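Sister chromatid cohesion protein (Chaetomium thermophilum, PDB 5T8V) probably helps to load the ring-shaped cohesin complex onto chromatin, this chain being the HEAT-repeat C-terminal part of the loader Scc2. Local coordinates at residues Asp406-Val409 / Glu410-Thr414; Ala423-Leu426 / Leu427-Leu431; Gln592-Leu595 / Ser596-Ile600. All blocks are in the same frame, centred on the assembly; numbering follows the deposited sequence.

How the contacts relate
Each contact joins one helical turn to the next, and all three lie in a mainly helical protein with hardly any strand, a HEAT-repeat protein; no ligand or active site is involved. Contacts 1 and 2 belong to consecutive helices, 402-414 and 423-440, and pack directly, with centres about 10 Å apart: F412 CZ of contact 1 meets L427 CD1 of contact 2 at 3.6 Å. Contact 3, on helix 590-602, is far along the chain yet near in space. Its centre is about 17 Å from contact 2 and 20 Å from contact 1, without direct touch. The 415-422 connection bridges the gap: D417 forms a salt bridge with K594, and P419 and P422 touch Y597.

Contact 1 (Asp406-Val409 / Glu410-Thr414); sequences DLFV and EDFIT
F412 sits one turn after F408 in helix 402-414, one of the helices of this HEAT-repeat protein, and the two phenylalanines carry the apolar side of an i to i+4 contact. The backbone supplies the frame: F412 N donates to F408 O at 2.9 Å, one of four successive bonds of this kind. From its CB, 3.5 Å from F408 O, the F412 side chain turns back along the helix, because CG lies beside the backbone N and anti to the carbonyl carbon (chi1 -59°). F408 O lies over one face of the ring, toward its rim, closest to CG and then CD2. Further out, CE2 meets F408 CB at 3.8 Å, and the tip, CZ, reaches F408 CD1, also at 3.8 Å. The rings are slid apart, with centroids 5.9 Å from each other and planes at 30°, so they lie side by side with little overlap. Large flat hydrocarbons suit this buried side, where V306 and I310 of helix 305-315 pack on F408 and M311 on F412.

Another flank carries V409 and I413, branched aliphatics that point the same way, with CG1 of V409 4.1 Å from CG1 of I413. L431 of helix 423-440 packs on V409, while A462 of helix 446-474 meets I413. Two of the acidic residues find their partners outside the segments: D406 pairs with R402, and the buried D411 carboxylate is satisfied by a salt bridge to R293 and hydrogen bonds from Q304 N and with S307 OG. E410 is exposed, its aliphatic CG lying against D406 O. On its carbonyl side, E410 O accepts two bonds from T414, whose OG1 (3.1 Å) and N arrive from opposite faces of the carbonyl plane, the hydroxyl 37° out of it.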
loop_
_atom_site.group_PDB
_atom_site.type_symbol
_atom_site.label_atom_id
_atom_site.label_comp_id
_atom_site.label_asym_id
_atom_site.label_seq_id
_atom_site.Cartn_x
_atom_site.Cartn_y
_atom_site.Cartn_z
ATOM N N ASP A 406 11.960 -20.546 4.121
ATOM C CA ASP A 406 11.704 -19.896 2.839
ATOM C C ASP A 406 12.010 -20.830 1.676
ATOM O O ASP A 406 11.237 -20.906 0.713
ATOM C CB ASP A 406 12.526 -18.613 2.723
ATOM C CG ASP A 406 11.996 -17.494 3.600
ATOM O OD1 ASP A 406 10.792 -17.514 3.937
ATOM O OD2 ASP A 406 12.783 -16.587 3.946
ATOM N N LEU A 407 13.131 -21.552 1.745
ATOM C CA LEU A 407 13.502 -22.456 0.660
ATOM C C LEU A 407 12.491 -23.588 0.517
ATOM O O LEU A 407 12.071 -23.927 -0.598
ATOM C CB LEU A 407 14.903 -23.014 0.907
ATOM C CG LEU A 407 16.059 -22.178 0.355
ATOM C CD1 LEU A 407 17.380 -22.639 0.946
ATOM C CD2 LEU A 407 16.097 -22.268 -1.162
ATOM N N PHE A 408 12.093 -24.190 1.638
ATOM C CA PHE A 408 11.074 -25.231 1.593
ATOM C C PHE A 408 9.795 -24.707 0.959
ATOM O O PHE A 408 9.214 -25.353 0.080
ATOM C CB PHE A 408 10.795 -25.759 3.001
ATOM C CG PHE A 408 11.783 -26.785 3.472
ATOM C CD1 PHE A 408 11.905 -27.997 2.815
ATOM C CD2 PHE A 408 12.577 -26.545 4.581
ATOM C CE1 PHE A 408 12.810 -28.946 3.247
ATOM C CE2 PHE A 408 13.483 -27.489 5.019
ATOM C CZ PHE A 408 13.599 -28.692 4.354
ATOM N N VAL A 409 9.341 -23.531 1.391
ATOM C CA VAL A 409 8.118 -22.970 0.827
ATOM C C VAL A 409 8.270 -22.770 -0.673
ATOM O O VAL A 409 7.369 -23.100 -1.450
ATOM C CB VAL A 409 7.749 -21.658 1.545
ATOM C CG1 VAL A 409 6.577 -20.968 0.849
ATOM C CG2 VAL A 409 7.395 -21.940 2.997
ATOM N N GLU A 410 9.413 -22.240 -1.108
ATOM C CA GLU A 410 9.625 -22.018 -2.535
ATOM C C GLU A 410 9.529 -23.325 -3.315
ATOM O O GLU A 410 8.863 -23.395 -4.356
ATOM C CB GLU A 410 10.978 -21.346 -2.764
ATOM C CG GLU A 410 11.009 -19.875 -2.374
ATOM C CD GLU A 410 12.379 -19.251 -2.562
ATOM O OE1 GLU A 410 13.188 -19.282 -1.609
ATOM O OE2 GLU A 410 12.650 -18.739 -3.669
ATOM N N ASP A 411 10.181 -24.380 -2.820
ATOM C CA ASP A 411 10.128 -25.659 -3.523
ATOM C C ASP A 411 8.713 -26.228 -3.537
ATOM O O ASP A 411 8.259 -26.755 -4.560
ATOM C CB ASP A 411 11.101 -26.648 -2.887
ATOM C CG ASP A 411 12.543 -26.347 -3.239
ATOM O OD1 ASP A 411 12.839 -25.187 -3.589
ATOM O OD2 ASP A 411 13.379 -27.270 -3.172
ATOM N N PHE A 412 7.998 -26.133 -2.412
ATOM C CA PHE A 412 6.624 -26.622 -2.369
ATOM C C PHE A 412 5.749 -25.883 -3.374
ATOM O O PHE A 412 4.946 -26.500 -4.081
ATOM C CB PHE A 412 6.056 -26.474 -0.955
ATOM C CG PHE A 412 6.827 -27.225 0.102
ATOM C CD1 PHE A 412 7.630 -28.303 -0.229
ATOM C CD2 PHE A 412 6.742 -26.848 1.433
ATOM C CE1 PHE A 412 8.334 -28.987 0.747
ATOM C CE2 PHE A 412 7.441 -27.528 2.411
ATOM C CZ PHE A 412 8.237 -28.597 2.068
ATOM N N ILE A 413 5.885 -24.558 -3.447
ATOM C CA ILE A 413 5.154 -23.785 -4.448
ATOM C C ILE A 413 5.493 -24.284 -5.846
ATOM O O ILE A 413 4.609 -24.484 -6.686
ATOM C CB ILE A 413 5.464 -22.284 -4.304
ATOM C CG1 ILE A 413 5.060 -21.765 -2.918
ATOM C CG2 ILE A 413 4.766 -21.485 -5.401
ATOM C CD1 ILE A 413 3.583 -21.731 -2.656
ATOM N N THR A 414 6.785 -24.482 -6.120
ATOM C CA THR A 414 7.192 -24.963 -7.436
ATOM C C THR A 414 6.463 -26.248 -7.803
ATOM O O THR A 414 6.057 -26.434 -8.956
ATOM C CB THR A 414 8.707 -25.176 -7.469
ATOM O OG1 THR A 414 9.368 -23.909 -7.386
ATOM C CG2 THR A 414 9.141 -25.884 -8.753
#

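Contact 2 (Ala423-Leu426 / Leu427-Leu431); sequences AAEL and LLRLL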
loop_
_atom_site.group_PDB
_atom_site.type_symbol
_atom_site.label_atom_id
_atom_site.label_comp_id
_atom_site.label_asym_id
_atom_site.label_seq_id
_atom_site.Cartn_x
_atom_site.Cartn_y
_atom_site.Cartn_z
ATOM N N ALA A 423 1.959 -33.956 -2.217
ATOM C CA ALA A 423 2.206 -33.495 -0.857
ATOM C C ALA A 423 2.494 -32.003 -0.781
ATOM O O ALA A 423 2.489 -31.444 0.322
ATOM C CB ALA A 423 3.370 -34.271 -0.241
ATOM N N ALA A 424 2.748 -31.347 -1.914
ATOM C CA ALA A 424 2.959 -29.905 -1.904
ATOM C C ALA A 424 1.728 -29.178 -1.382
ATOM O O ALA A 424 1.832 -28.285 -0.533
ATOM C CB ALA A 424 3.308 -29.413 -3.310
ATOM N N GLU A 425 0.547 -29.543 -1.884
ATOM C CA GLU A 425 -0.671 -28.879 -1.441
ATOM C C GLU A 425 -0.955 -29.161 0.026
ATOM O O GLU A 425 -1.569 -28.332 0.701
ATOM C CB GLU A 425 -1.857 -29.310 -2.305
ATOM C CG GLU A 425 -3.192 -28.665 -1.919
ATOM C CD GLU A 425 -3.890 -29.373 -0.771
ATOM O OE1 GLU A 425 -3.565 -30.552 -0.505
ATOM O OE2 GLU A 425 -4.761 -28.749 -0.127
ATOM N N LEU A 426 -0.534 -30.318 0.534
ATOM C CA LEU A 426 -0.797 -30.651 1.930
ATOM C C LEU A 426 0.129 -29.876 2.861
ATOM O O LEU A 426 -0.321 -29.275 3.848
ATOM C CB LEU A 426 -0.646 -32.158 2.142
ATOM C CG LEU A 426 -0.839 -32.678 3.567
ATOM C CD1 LEU A 426 -2.155 -32.206 4.160
ATOM C CD2 LEU A 426 -0.768 -34.195 3.572
ATOM N N LEU A 427 1.428 -29.873 2.555
ATOM C CA LEU A 427 2.374 -29.089 3.339
ATOM C C LEU A 427 2.011 -27.610 3.306
ATOM O O LEU A 427 1.972 -26.940 4.346
ATOM C CB LEU A 427 3.788 -29.314 2.810
ATOM C CG LEU A 427 4.347 -30.720 3.036
ATOM C CD1 LEU A 427 5.495 -30.998 2.088
ATOM C CD2 LEU A 427 4.801 -30.874 4.476
ATOM N N LEU A 428 1.730 -27.085 2.110
ATOM C CA LEU A 428 1.334 -25.686 1.985
ATOM C C LEU A 428 0.011 -25.414 2.685
ATOM O O LEU A 428 -0.191 -24.321 3.224
ATOM C CB LEU A 428 1.238 -25.301 0.510
ATOM C CG LEU A 428 2.562 -25.207 -0.247
ATOM C CD1 LEU A 428 2.312 -25.165 -1.749
ATOM C CD2 LEU A 428 3.342 -23.983 0.198
ATOM N N ARG A 429 -0.904 -26.384 2.679
ATOM C CA ARG A 429 -2.186 -26.205 3.352
ATOM C C ARG A 429 -1.993 -26.044 4.853
ATOM O O ARG A 429 -2.503 -25.095 5.459
ATOM C CB ARG A 429 -3.105 -27.391 3.059
ATOM C CG ARG A 429 -4.507 -27.257 3.641
ATOM C CD ARG A 429 -5.087 -28.613 4.013
ATOM N NE ARG A 429 -5.119 -29.531 2.879
ATOM C CZ ARG A 429 -5.430 -30.819 2.969
ATOM N NH1 ARG A 429 -5.734 -31.355 4.143
ATOM N NH2 ARG A 429 -5.431 -31.576 1.882
ATOM N N LEU A 430 -1.261 -26.971 5.473
ATOM C CA LEU A 430 -1.049 -26.879 6.914
ATOM C C LEU A 430 -0.242 -25.638 7.271
ATOM O O LEU A 430 -0.529 -24.965 8.271
ATOM C CB LEU A 430 -0.359 -28.143 7.421
ATOM C CG LEU A 430 -1.121 -29.442 7.154
ATOM C CD1 LEU A 430 -0.329 -30.625 7.662
ATOM C CD2 LEU A 430 -2.498 -29.417 7.790
ATOM N N LEU A 431 0.767 -25.311 6.463
ATOM C CA LEU A 431 1.524 -24.088 6.701
ATOM C C LEU A 431 0.609 -22.871 6.661
ATOM O O LEU A 431 0.689 -21.990 7.526
ATOM C CB LEU A 431 2.644 -23.966 5.669
ATOM C CG LEU A 431 3.879 -23.166 6.087
ATOM C CD1 LEU A 431 5.056 -23.511 5.194
ATOM C CD2 LEU A 431 3.609 -21.681 6.033
#
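The guanidinium of R429 has L426 CD1 over the centre of one face, 3.6 Å above its plane, and the E425 carboxylate at its edge. The grip is side-on: NE donates to E425 OE2 at 3.1 Å in a nearly straight bond, while NH2 reaches E425 OE1 at 3.2 Å in a more bent one, using the syn lone pair of that oxygen. The carboxylate and guanidinium planes stand 46° apart; OE2 lies in the guanidinium plane, whereas OE1 is tilted out of it. Both chains must bend to meet: E425 folds at chi2 (-83°), and R429 bends at chi2 and chi3.

This is an i to i+4 salt bridge on the first turns of helix 423-440, one of the helices of the HEAT-repeat array. The long arginine suits its place by offering a charged edge to E425 and a flat face to L426. S604 and F606 touch E425, while Q605 touches R429, so the pair lies against the loop after helix 590-602. Elsewhere on the helix, small A424 lets M311 of helix 305-315 come close. L426 also meets L430, CD1 to CG at 4.2 Å, and both leucines pack on A379 of helix 357-391.

Contact 3 (Gln592-Leu595 / Ser596-Ile600); sequences QAKL and SYSII
Regular helical backbone runs from Q592-L595 straight into S596-I600, each of four amides bonding to the carbonyl four residues back; Y597 N meets A593 O at 2.9 Å, for instance. Two of these carbonyls are doubly used by serines. S596 OG lies 2.7 Å from Q592 O and S598 OG 2.6 Å from K594 O, each hydroxyl donating to an oxygen that already accepts the amide of the same serine, from the opposite face of the carbonyl plane. The first torsion makes this possible: OG stands beside the backbone N in both (chi1 -62° in S596, -56° in S598), turned back toward the preceding turn.

On another side L595 CG meets I599 CD1 at 3.8 Å, apolar chains suited to the interior of this HEAT-repeat solenoid; helices 446-474 and 481-494 pack on them respectively. The Q592 amide is held by S483 OG and S589 N. With an alanine in place of S596, Q592 O would probably keep just its amide bond, and a small gap would open facing L486 and A512. The chemistry implies that both buried hydroxyls are satisfied within their own helix, each spending its hydrogen on a carbonyl one turn back, consistent with serine's place beside apolar neighbours.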
loop_
_atom_site.group_PDB
_atom_site.type_symbol
_atom_site.label_atom_id
_atom_site.label_comp_id
_atom_site.label_asym_id
_atom_site.label_seq_id
_atom_site.Cartn_x
_atom_site.Cartn_y
_atom_site.Cartn_z
ATOM N N GLN A 592 -3.580 -32.145 -20.474
ATOM C CA GLN A 592 -4.821 -32.593 -19.852
ATOM C C GLN A 592 -4.595 -32.988 -18.399
ATOM O O GLN A 592 -5.442 -32.725 -17.537
ATOM C CB GLN A 592 -5.406 -33.765 -20.636
ATOM C CG GLN A 592 -5.978 -33.386 -21.982
ATOM C CD GLN A 592 -6.413 -34.593 -22.786
ATOM O OE1 GLN A 592 -5.870 -35.687 -22.628
ATOM N NE2 GLN A 592 -7.400 -34.402 -23.654
ATOM N N ALA A 593 -3.460 -33.626 -18.107
ATOM C CA ALA A 593 -3.162 -34.023 -16.735
ATOM C C ALA A 593 -2.931 -32.804 -15.852
ATOM O O ALA A 593 -3.475 -32.713 -14.745
ATOM C CB ALA A 593 -1.943 -34.945 -16.709
ATOM N N LYS A 594 -2.123 -31.853 -16.326
ATOM C CA LYS A 594 -1.872 -30.647 -15.546
ATOM C C LYS A 594 -3.166 -29.885 -15.282
ATOM O O LYS A 594 -3.411 -29.436 -14.156
ATOM C CB LYS A 594 -0.854 -29.764 -16.266
ATOM C CG LYS A 594 -0.697 -28.376 -15.665
ATOM C CD LYS A 594 0.760 -27.984 -15.526
ATOM C CE LYS A 594 1.414 -28.702 -14.363
ATOM N NZ LYS A 594 2.670 -28.025 -13.922
ATOM N N LEU A 595 -4.012 -29.733 -16.304
ATOM C CA LEU A 595 -5.285 -29.049 -16.100
ATOM C C LEU A 595 -6.162 -29.810 -15.118
ATOM O O LEU A 595 -6.800 -29.206 -14.249
ATOM C CB LEU A 595 -6.015 -28.860 -17.433
ATOM C CG LEU A 595 -7.404 -28.220 -17.357
ATOM C CD1 LEU A 595 -7.372 -26.905 -16.596
ATOM C CD2 LEU A 595 -7.953 -28.001 -18.750
ATOM N N SER A 596 -6.207 -31.138 -15.237
ATOM C CA SER A 596 -7.004 -31.943 -14.318
ATOM C C SER A 596 -6.572 -31.713 -12.878
ATOM O O SER A 596 -7.376 -31.322 -12.019
ATOM C CB SER A 596 -6.883 -33.423 -14.684
ATOM O OG SER A 596 -7.388 -33.665 -15.983
ATOM N N TYR A 597 -5.289 -31.942 -12.594
ATOM C CA TYR A 597 -4.807 -31.788 -11.229
ATOM C C TYR A 597 -4.990 -30.360 -10.733
ATOM O O TYR A 597 -5.279 -30.148 -9.550
ATOM C CB TYR A 597 -3.339 -32.208 -11.139
ATOM C CG TYR A 597 -2.815 -32.207 -9.725
ATOM C CD1 TYR A 597 -3.290 -33.118 -8.789
ATOM C CD2 TYR A 597 -1.857 -31.293 -9.321
ATOM C CE1 TYR A 597 -2.824 -33.116 -7.493
ATOM C CE2 TYR A 597 -1.383 -31.286 -8.026
ATOM C CZ TYR A 597 -1.873 -32.199 -7.115
ATOM O OH TYR A 597 -1.402 -32.196 -5.823
ATOM N N SER A 598 -4.842 -29.370 -11.615
ATOM C CA SER A 598 -5.055 -27.986 -11.202
ATOM C C SER A 598 -6.509 -27.751 -10.810
ATOM O O SER A 598 -6.789 -27.068 -9.816
ATOM C CB SER A 598 -4.638 -27.038 -12.324
ATOM O OG SER A 598 -3.294 -27.268 -12.713
ATOM N N ILE A 599 -7.448 -28.305 -11.579
ATOM C CA ILE A 599 -8.856 -28.225 -11.202
ATOM C C ILE A 599 -9.067 -28.847 -9.829
ATOM O O ILE A 599 -9.772 -28.289 -8.980
ATOM C CB ILE A 599 -9.730 -28.901 -12.276
ATOM C CG1 ILE A 599 -9.726 -28.069 -13.559
ATOM C CG2 ILE A 599 -11.162 -29.070 -11.790
ATOM C CD1 ILE A 599 -10.088 -28.859 -14.799
ATOM N N ILE A 600 -8.459 -30.009 -9.586
ATOM C CA ILE A 600 -8.547 -30.618 -8.262
ATOM C C ILE A 600 -8.024 -29.659 -7.200
ATOM O O ILE A 600 -8.608 -29.528 -6.116
ATOM C CB ILE A 600 -7.794 -31.960 -8.245
ATOM C CG1 ILE A 600 -8.518 -32.970 -9.141
ATOM C CG2 ILE A 600 -7.680 -32.501 -6.818
ATOM C CD1 ILE A 600 -7.751 -34.238 -9.390
#